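PDB 3HA9: uncharacterized Thioredoxin-like protein from Aeropyrum pernix, which is of unknown function but probably acts as a thioredoxin-like, thiol-based oxidoreductase or antioxidant protein. Local coordinates for residues A[81-85]-A[86-90]; A[101-104]-A[105-109]; A[127-130]-A[131-135]. All blocks are in the same frame, centred on the assembly; numbering follows the deposited sequence.

Interaction 1: residues A[81-85]-A[86-90]; sequences ALKAL and GLNKP
Leu87 lies against two leucines of the helix that has just ended, and it meets them in different ways. Its CB abuts the CD2 branch of Leu82, 4.1 Å from Leu82 CD2 to Leu87 CB, with the two side chains running at about a right angle. Toward Leu85 the touching atom is further out: Leu87 CG sits 3.9 Å from Leu85 CB. Leu87 CD1 also lies over this neighbour, Leu87 CD1 to Leu85 CD1 being 4.2 Å, the two side chains slanting across each other. Leu87 CG stands anti to its own carbonyl carbon (chi1 -60°), which carries the branched end to the side of the turn where Leu85 lies. Trp77 touches both Leu82 and Leu87, and Tyr92 also packs on Leu87, so leucine suits this place as a compact apolar group among other apolar groups. The backbone beneath forms a Schellman motif, the common way of ending a helix, and here it finishes helix 79-85. Leu87 N reaches back to Leu82 O at 2.8 Å, whereas the longer bond from Gly86 N to Lys83 O, 3.3 Å, comes in above the carbonyl plane instead of along a lone pair. Gly86 supplies the left-handed backbone (phi 72°) that the motif needs; any side chain at this point would press on Leu85 O. Asn88 continues the wrap along Leu82 and Lys83. Its CG occupies the cramped space between backbone N and carbonyl carbon (chi1 55°), and this folds the amide back over the helix, with Asn88 CG 3.8 Å from Lys83 CA. The aliphatic base of Asn88 meets that of Leu82, CB to CB at 4.2 Å. Asn88 is also the centre of an inverse gamma turn, through which the chain leaves the helix end.

Interaction 2: residues A[101-104]-A[105-109]; sequences FRKF and IANYG
Phe104 and Tyr108, one helical turn apart, are joined through both backbone and side chain. Tyr108 N donates to Phe104 O at 2.9 Å, and Tyr108 CD2 lies over one face of the Phe104 ring, 3.7 Å from Phe104 CD1. The ring planes are inclined at 58°. With CG opposite its backbone N (chi1 174°), the Phe104 ring reaches the side where Ile105 and Tyr108 meet it. The preceding carbonyls of helix 98-108 are satisfied in the same i to i+4 pattern: Phe101 O by Ile105 N at 3.1 Å, Arg102 O by Ala106 N at 2.8 Å, and Lys103 O by Asn107 N at 2.9 Å. Gly109 N, just past the helix, still donates to Ile105 O. Asn107 OD1 turns back beside the aliphatic part of Lys103, 3.8 Å from Lys103 CG. The charged end of Arg102 finds its mate in Asp26, a salt bridge through NH2. On the buried side, Ile105 CG1 rests 3.7 Å from Phe101 CE1, and the CD1 end of Ile105 meets the edge of the Phe104 ring in its plane. Phe101 and Ile105 pack on Met115 and Ala73 of the sheet, while Phe104 touches Cys52 and Val53 of helix 52-65. Because main-chain groups pair within it, the helix can be amphipathic: Phe101, Phe104 and Ile105 take the buried face, Arg102, Lys103 and Asn107 the exposed one.

Interaction 3: residues A[127-130]-A[131-135]; sequences NVRS and IDYIV
Ser130 OG is held by two groups: it accepts a fairly straight bond from Asp132 N at 3.2 Å, N-H...O 161°, and it is hydrogen-bonded to the hydroxyl of Thr148. Its chi1 of 74° puts OG between backbone N and carbonyl carbon, where it can face the amide two residues on; a serine's short hydroxyl suits a bond spanning so few residues. The same OG lies at the edge of the Tyr133 ring. One face of that ring is covered by backbone: Val128 CA stands 4.1 Å from the ring centroid in a CH-pi contact, and Arg129 N is 3.6 Å from Tyr133 CD1. Val128 CG1 packs on Tyr133 CB at 3.8 Å, and the aliphatic start of Arg129 adds its CB, 3.8 Å from Tyr133 CE1. Replacing Tyr133 by an alanine is likely to leave a gap under Val128 CA and Arg129 N, with the ring's cover for that backbone lost. In thioredoxins the loop ahead of this strand faces the CxxC site, and here Ile131 touches Cys49 while Asp132 touches Cys52, the two cysteines of the disulfide; the Asp132 carboxylate is hydrogen-bonded to Ser51 OG and Trp43 NE1. The segment carries the chain from the end of helix 121-125 into strand 133-138, which runs antiparallel between strands 39-45 and 143-148, with Tyr133 against Ala146 and Thr148.

Following the chain, interaction 1 wraps the end of a helix, interaction 2 spans successive turns of one helix, and interaction 3 bends the chain into a strand; they come in series, none nesting or crossing. Interaction 1 ends helix 79-85, which follows strand 69-75, and releases the chain toward helix 98-108. Interaction 2 lies at the end of that helix, whose buried face joins the sheet to helix 52-65. Interaction 3 comes after strand 114-117 and helix 121-125. Interaction 2 touches Cys52 and interaction 3 both Cys49 and Cys52, yet the nearest atoms of the two contacts are about 8 Å apart. Interaction 1 lies on the surface, its centre about 24 Å from that of interaction 2.

Interaction 1: residues A[81-85]-A[86-90]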
# COMPACT_ATOMS: atom_id res chain seq x y z
N ALA A 81 -3.34 12.44 -8.55
CA ALA A 81 -2.71 12.63 -7.25
C ALA A 81 -1.80 13.86 -7.25
O ALA A 81 -1.81 14.64 -6.29
CB ALA A 81 -1.91 11.37 -6.85
N LEU A 82 -1.03 14.03 -8.33
CA LEU A 82 -0.06 15.13 -8.43
C LEU A 82 -0.78 16.48 -8.44
O LEU A 82 -0.34 17.43 -7.80
CB LEU A 82 0.82 14.99 -9.69
CG LEU A 82 1.69 13.72 -9.74
CD1 LEU A 82 2.74 13.77 -10.89
CD2 LEU A 82 2.33 13.39 -8.40
N LYS A 83 -1.89 16.54 -9.16
CA LYS A 83 -2.73 17.75 -9.19
C LYS A 83 -3.26 18.10 -7.80
O LYS A 83 -3.17 19.27 -7.38
CB LYS A 83 -3.89 17.61 -10.17
CG LYS A 83 -4.76 18.88 -10.25
CD LYS A 83 -5.94 18.71 -11.17
CE LYS A 83 -6.74 20.00 -11.23
NZ LYS A 83 -7.95 19.86 -12.08
N ALA A 84 -3.80 17.10 -7.09
CA ALA A 84 -4.31 17.30 -5.72
C ALA A 84 -3.23 17.81 -4.78
O ALA A 84 -3.50 18.64 -3.91
CB ALA A 84 -4.89 15.98 -5.16
N LEU A 85 -2.01 17.31 -4.97
CA LEU A 85 -0.90 17.61 -4.07
C LEU A 85 -0.08 18.83 -4.50
O LEU A 85 0.83 19.24 -3.77
CB LEU A 85 0.01 16.38 -3.92
CG LEU A 85 -0.64 15.19 -3.20
CD1 LEU A 85 0.16 13.91 -3.46
CD2 LEU A 85 -0.74 15.45 -1.69
N GLY A 86 -0.39 19.39 -5.67
CA GLY A 86 0.38 20.52 -6.24
C GLY A 86 1.76 20.13 -6.78
O GLY A 86 2.63 20.99 -6.96
N LEU A 87 1.95 18.85 -7.06
CA LEU A 87 3.24 18.35 -7.54
C LEU A 87 3.30 18.22 -9.07
O LEU A 87 4.27 17.67 -9.63
CB LEU A 87 3.54 16.99 -6.87
CG LEU A 87 3.61 16.99 -5.34
CD1 LEU A 87 3.77 15.57 -4.80
CD2 LEU A 87 4.79 17.85 -4.83
N ASN A 88 2.26 18.72 -9.74
CA ASN A 88 2.18 18.69 -11.20
C ASN A 88 2.95 19.86 -11.81
O ASN A 88 2.40 20.69 -12.55
CB ASN A 88 0.71 18.64 -11.67
CG ASN A 88 -0.14 19.78 -11.13
OD1 ASN A 88 0.05 20.25 -10.01
ND2 ASN A 88 -1.12 20.23 -11.94
N LYS A 89 4.23 19.92 -11.50
CA LYS A 89 5.08 21.05 -11.86
C LYS A 89 6.37 20.56 -12.47
O LYS A 89 6.77 19.43 -12.23
CB LYS A 89 5.38 21.88 -10.61
CG LYS A 89 4.14 22.56 -10.01
CD LYS A 89 3.53 23.52 -11.01
CE LYS A 89 2.49 24.41 -10.38
NZ LYS A 89 2.21 25.62 -11.21
N PRO A 90 7.05 21.41 -13.25
CA PRO A 90 8.28 20.92 -13.87
C PRO A 90 9.39 20.42 -12.94
O PRO A 90 10.24 19.65 -13.38
CB PRO A 90 8.78 22.16 -14.64
CG PRO A 90 7.54 22.88 -14.98
CD PRO A 90 6.67 22.74 -13.76

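Interaction 2: residues A[101-104]-A[105-109]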
# COMPACT_ATOMS: atom_id res chain seq x y z
N PHE A 101 5.31 1.55 -14.39
CA PHE A 101 5.00 0.89 -13.13
C PHE A 101 5.21 -0.61 -13.29
O PHE A 101 5.91 -1.23 -12.49
CB PHE A 101 3.55 1.23 -12.75
CG PHE A 101 3.04 0.60 -11.45
CD1 PHE A 101 3.90 0.21 -10.43
CD2 PHE A 101 1.68 0.49 -11.26
CE1 PHE A 101 3.38 -0.36 -9.22
CE2 PHE A 101 1.13 -0.06 -10.08
CZ PHE A 101 1.99 -0.47 -9.05
N ARG A 102 4.66 -1.19 -14.37
CA ARG A 102 4.84 -2.62 -14.66
C ARG A 102 6.30 -3.00 -14.81
O ARG A 102 6.72 -4.04 -14.29
CB ARG A 102 4.09 -3.01 -15.93
CG ARG A 102 2.59 -3.07 -15.74
CD ARG A 102 1.89 -3.53 -17.02
NE ARG A 102 0.44 -3.28 -17.02
CZ ARG A 102 -0.48 -4.01 -16.39
NH1 ARG A 102 -0.13 -5.07 -15.67
NH2 ARG A 102 -1.76 -3.70 -16.50
N LYS A 103 7.05 -2.16 -15.52
CA LYS A 103 8.45 -2.43 -15.78
C LYS A 103 9.27 -2.43 -14.49
O LYS A 103 10.15 -3.26 -14.32
CB LYS A 103 9.02 -1.41 -16.78
CG LYS A 103 10.49 -1.62 -17.15
CD LYS A 103 10.69 -2.95 -17.83
CE LYS A 103 11.93 -2.99 -18.68
NZ LYS A 103 11.79 -4.05 -19.69
N PHE A 104 8.96 -1.50 -13.59
CA PHE A 104 9.63 -1.42 -12.30
C PHE A 104 9.38 -2.70 -11.52
O PHE A 104 10.33 -3.33 -10.99
CB PHE A 104 9.17 -0.19 -11.50
CG PHE A 104 9.72 -0.14 -10.12
CD1 PHE A 104 10.94 0.49 -9.87
CD2 PHE A 104 9.05 -0.75 -9.06
CE1 PHE A 104 11.47 0.51 -8.57
CE2 PHE A 104 9.58 -0.74 -7.76
CZ PHE A 104 10.79 -0.10 -7.52
N ILE A 105 8.12 -3.11 -11.45
CA ILE A 105 7.77 -4.32 -10.71
C ILE A 105 8.35 -5.58 -11.37
O ILE A 105 8.81 -6.50 -10.66
CB ILE A 105 6.22 -4.43 -10.49
CG1 ILE A 105 5.73 -3.23 -9.66
CG2 ILE A 105 5.83 -5.79 -9.84
CD1 ILE A 105 6.28 -3.17 -8.20
N ALA A 106 8.39 -5.62 -12.70
CA ALA A 106 9.00 -6.77 -13.40
C ALA A 106 10.50 -6.84 -13.12
O ALA A 106 11.04 -7.94 -12.93
CB ALA A 106 8.74 -6.70 -14.89
N ASN A 107 11.15 -5.68 -13.09
CA ASN A 107 12.59 -5.61 -12.86
C ASN A 107 13.01 -5.93 -11.44
O ASN A 107 14.05 -6.58 -11.23
CB ASN A 107 13.14 -4.21 -13.20
CG ASN A 107 13.43 -4.03 -14.67
OD1 ASN A 107 13.44 -2.89 -15.17
ND2 ASN A 107 13.68 -5.12 -15.37
N TYR A 108 12.25 -5.44 -10.46
CA TYR A 108 12.73 -5.47 -9.06
C TYR A 108 11.80 -6.15 -8.08
O TYR A 108 12.23 -6.54 -6.98
CB TYR A 108 13.02 -4.05 -8.57
CG TYR A 108 13.96 -3.30 -9.48
CD1 TYR A 108 15.28 -3.68 -9.61
CD2 TYR A 108 13.51 -2.18 -10.19
CE1 TYR A 108 16.15 -2.99 -10.44
CE2 TYR A 108 14.38 -1.48 -11.03
CZ TYR A 108 15.70 -1.91 -11.15
OH TYR A 108 16.58 -1.22 -11.95
N GLY A 109 10.54 -6.28 -8.45
CA GLY A 109 9.52 -6.81 -7.54
C GLY A 109 9.11 -8.23 -7.89
O GLY A 109 9.93 -9.01 -8.41

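Interaction 3: residues A[127-130]-A[131-135]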
# COMPACT_ATOMS: atom_id res chain seq x y z
N ASN A 127 -2.57 8.65 5.34
CA ASN A 127 -1.64 9.66 5.86
C ASN A 127 -0.21 9.40 5.38
O ASN A 127 0.76 9.46 6.14
CB ASN A 127 -1.74 9.70 7.40
CG ASN A 127 -3.18 9.86 7.85
OD1 ASN A 127 -3.94 10.61 7.25
ND2 ASN A 127 -3.55 9.16 8.91
N VAL A 128 -0.11 9.15 4.08
CA VAL A 128 1.16 8.70 3.47
C VAL A 128 2.17 9.84 3.47
O VAL A 128 1.88 10.94 2.98
CB VAL A 128 0.90 8.17 2.07
CG1 VAL A 128 2.19 7.84 1.35
CG2 VAL A 128 -0.02 6.93 2.16
N ARG A 129 3.36 9.56 4.00
CA ARG A 129 4.35 10.62 4.29
C ARG A 129 5.48 10.73 3.26
O ARG A 129 6.29 11.65 3.34
CB ARG A 129 4.96 10.38 5.69
CG ARG A 129 3.95 10.46 6.83
CD ARG A 129 4.68 10.45 8.17
NE ARG A 129 5.12 11.80 8.54
CZ ARG A 129 4.31 12.72 9.07
NH1 ARG A 129 3.04 12.44 9.30
NH2 ARG A 129 4.79 13.91 9.40
N SER A 130 5.54 9.81 2.30
CA SER A 130 6.67 9.79 1.32
C SER A 130 6.33 8.90 0.14
O SER A 130 5.27 8.26 0.13
CB SER A 130 7.94 9.24 2.00
OG SER A 130 7.84 7.83 2.18
N ILE A 131 7.23 8.86 -0.84
CA ILE A 131 7.06 7.98 -2.00
C ILE A 131 7.65 6.58 -1.79
O ILE A 131 7.83 5.83 -2.75
CB ILE A 131 7.66 8.62 -3.29
CG1 ILE A 131 9.16 8.88 -3.11
CG2 ILE A 131 6.91 9.90 -3.65
CD1 ILE A 131 9.86 9.35 -4.38
N ASP A 132 7.96 6.23 -0.55
CA ASP A 132 8.38 4.87 -0.20
C ASP A 132 7.86 4.62 1.21
O ASP A 132 8.60 4.70 2.20
CB ASP A 132 9.91 4.71 -0.31
CG ASP A 132 10.39 3.26 -0.17
OD1 ASP A 132 9.57 2.38 0.15
OD2 ASP A 132 11.62 3.01 -0.32
N TYR A 133 6.58 4.31 1.29
CA TYR A 133 5.88 4.30 2.57
C TYR A 133 5.13 3.00 2.69
O TYR A 133 4.51 2.55 1.74
CB TYR A 133 4.91 5.50 2.63
CG TYR A 133 4.22 5.72 3.98
CD1 TYR A 133 4.83 6.48 4.98
CD2 TYR A 133 2.95 5.18 4.23
CE1 TYR A 133 4.20 6.68 6.20
CE2 TYR A 133 2.31 5.36 5.47
CZ TYR A 133 2.95 6.12 6.44
OH TYR A 133 2.35 6.31 7.65
N ILE A 134 5.18 2.41 3.89
CA ILE A 134 4.67 1.07 4.13
C ILE A 134 3.57 1.12 5.19
O ILE A 134 3.74 1.77 6.22
CB ILE A 134 5.85 0.16 4.62
CG1 ILE A 134 6.81 -0.18 3.47
CG2 ILE A 134 5.34 -1.10 5.34
CD1 ILE A 134 6.27 -1.22 2.49
N VAL A 135 2.43 0.50 4.90
CA VAL A 135 1.42 0.20 5.93
C VAL A 135 1.24 -1.31 6.03
O VAL A 135 0.93 -1.97 5.04
CB VAL A 135 0.05 0.85 5.60
CG1 VAL A 135 -0.98 0.57 6.72
CG2 VAL A 135 0.22 2.35 5.42